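Local coordinates for protein Udp-n-acetylglucosamine pyrophosphorylase (Trypanosoma brucei, PDB 4BQH) that probably makes UDP-N-acetylglucosamine and diphosphate from UTP and N-acetylglucosamine 1-phosphate, the last step of UDP-N-acetylglucosamine biosynthesis, at residues Asn439-Gly442 against Asp446-Ala449. Residues are numbered along the deposited sequence; the frame is centred on the assembly and turned at random.
Sequences NADG and DTPA
The N-terminus of helix 448-471 is capped by Thr447, and Asp441 reaches in from the preceding loop to accept a bond from its first turn. Thr447 is the N-cap, with chi1 at 69° turning OG1 back toward the helix, where it accepts a hydrogen bond from Asp450 N. Asp441 OD1 takes the amide one residue earlier, accepting from Ala449 N at 2.9 Å with its syn lone pair, at 155° about the hydrogen. Two side chains thus serve successive N-H groups of the open first turn, and the helix end should favour the charged carboxylate. Pro448, which has no N-H to give, lies against this carboxylate, with its CD 3.3 Å from Asp441 OD1. A water bridges Asp441 OD1 and Thr447 OG1, donating to Asp441 OD1, lying 2.9 Å from Thr447 OG1 and accepting weakly from Gly442 N. At the other end of the contact, Asn439 N donates to Asp446 O at 2.9 Å. Asn439 O in turn receives a CA-H...O contact from Thr447 CA at 3.3 Å. The loop between helices 430-433 and 448-471 thereby closes, bringing Asn439 next to Thr447, with Pro448 also touching Phe136 and Val437.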
ATOM      1  N   ASN A 439      -9.115  -2.876 -12.934  1.00 16.09           N
ATOM      2  CA  ASN A 439     -10.252  -2.937 -13.896  1.00 18.14           C
ATOM      3  C   ASN A 439     -10.370  -4.287 -14.523  1.00 19.71           C
ATOM      4  O   ASN A 439      -9.360  -4.923 -14.783  1.00 19.25           O
ATOM      5  CB  ASN A 439     -10.048  -1.905 -15.005  1.00 17.38           C
ATOM      6  CG  ASN A 439      -9.942  -0.499 -14.475  1.00 17.32           C
ATOM      7  OD1 ASN A 439      -9.074   0.267 -14.889  1.00 19.07           O
ATOM      8  ND2 ASN A 439     -10.828  -0.141 -13.565  1.00 17.74           N
ATOM      9  N   ALA A 440     -11.597  -4.727 -14.799  1.00 22.32           N
ATOM     10  CA  ALA A 440     -11.795  -6.067 -15.358  1.00 24.85           C
ATOM     11  C   ALA A 440     -11.081  -6.207 -16.697  1.00 26.13           C
ATOM     12  O   ALA A 440     -10.971  -5.236 -17.446  1.00 25.90           O
ATOM     13  CB  ALA A 440     -13.280  -6.373 -15.505  1.00 25.20           C
ATOM     14  N   ASP A 441     -10.590  -7.413 -16.992  1.00 29.06           N
ATOM     15  CA  ASP A 441      -9.903  -7.671 -18.266  1.00 31.19           C
ATOM     16  C   ASP A 441     -10.794  -7.173 -19.408  1.00 30.33           C
ATOM     17  O   ASP A 441     -12.009  -7.309 -19.358  1.00 33.13           O
ATOM     18  CB  ASP A 441      -9.563  -9.165 -18.448  1.00 32.50           C
ATOM     19  CG  ASP A 441      -8.203  -9.556 -17.841  1.00 31.66           C
ATOM     20  OD1 ASP A 441      -7.250  -8.751 -17.877  1.00 26.21           O
ATOM     21  OD2 ASP A 441      -8.087 -10.692 -17.338  1.00 35.13           O
ATOM     22  N   GLY A 442     -10.185  -6.566 -20.415  1.00 30.93           N
ATOM     23  CA  GLY A 442     -10.950  -5.976 -21.505  1.00 28.40           C
ATOM     24  C   GLY A 442     -11.092  -4.475 -21.381  1.00 27.36           C
ATOM     25  O   GLY A 442     -11.484  -3.814 -22.335  1.00 26.77           O
ATOM     26  N   ASP A 446      -4.891  -0.797 -16.415  1.00 17.37           N
ATOM     27  CA  ASP A 446      -4.911  -1.362 -15.061  1.00 16.99           C
ATOM     28  C   ASP A 446      -5.713  -2.669 -14.944  1.00 15.53           C
ATOM     29  O   ASP A 446      -6.398  -2.910 -13.945  1.00 14.96           O
ATOM     30  CB  ASP A 446      -5.443  -0.339 -14.031  1.00 19.03           C
ATOM     31  CG  ASP A 446      -4.572   0.900 -13.908  1.00 21.31           C
ATOM     32  OD1 ASP A 446      -3.423   0.922 -14.409  1.00 22.51           O
ATOM     33  OD2 ASP A 446      -5.057   1.888 -13.297  1.00 23.28           O
ATOM     34  N   THR A 447      -5.617  -3.524 -15.958  1.00 14.68           N
ATOM     35  CA  THR A 447      -6.283  -4.824 -15.921  1.00 13.89           C
ATOM     36  C   THR A 447      -5.312  -5.909 -15.398  1.00 13.77           C
ATOM     37  O   THR A 447      -4.093  -5.690 -15.381  1.00 13.19           O
ATOM     38  CB  THR A 447      -6.731  -5.260 -17.324  1.00 14.30           C
ATOM     39  OG1 THR A 447      -5.571  -5.562 -18.099  1.00 14.07           O
ATOM     40  CG2 THR A 447      -7.547  -4.159 -18.019  1.00 14.28           C
ATOM     41  N   PRO A 448      -5.852  -7.072 -14.980  1.00 13.72           N
ATOM     42  CA  PRO A 448      -4.984  -8.185 -14.587  1.00 13.31           C
ATOM     43  C   PRO A 448      -4.017  -8.553 -15.703  1.00 13.46           C
ATOM     44  O   PRO A 448      -2.852  -8.751 -15.442  1.00 12.74           O
ATOM     45  CB  PRO A 448      -5.980  -9.324 -14.291  1.00 13.61           C
ATOM     46  CG  PRO A 448      -7.223  -8.607 -13.878  1.00 14.20           C
ATOM     47  CD  PRO A 448      -7.275  -7.423 -14.802  1.00 14.07           C
ATOM     48  N   ALA A 449      -4.487  -8.602 -16.957  1.00 13.42           N
ATOM     49  CA  ALA A 449      -3.586  -8.952 -18.041  1.00 12.71           C
ATOM     50  C   ALA A 449      -2.450  -7.963 -18.213  1.00 12.47           C
ATOM     51  O   ALA A 449      -1.349  -8.359 -18.590  1.00 11.67           O
ATOM     52  CB  ALA A 449      -4.365  -9.102 -19.354  1.00 13.84           C
TER
HETATM   53  O   HOH W   1      -6.813  -6.716 -20.411  1.00 23.25           O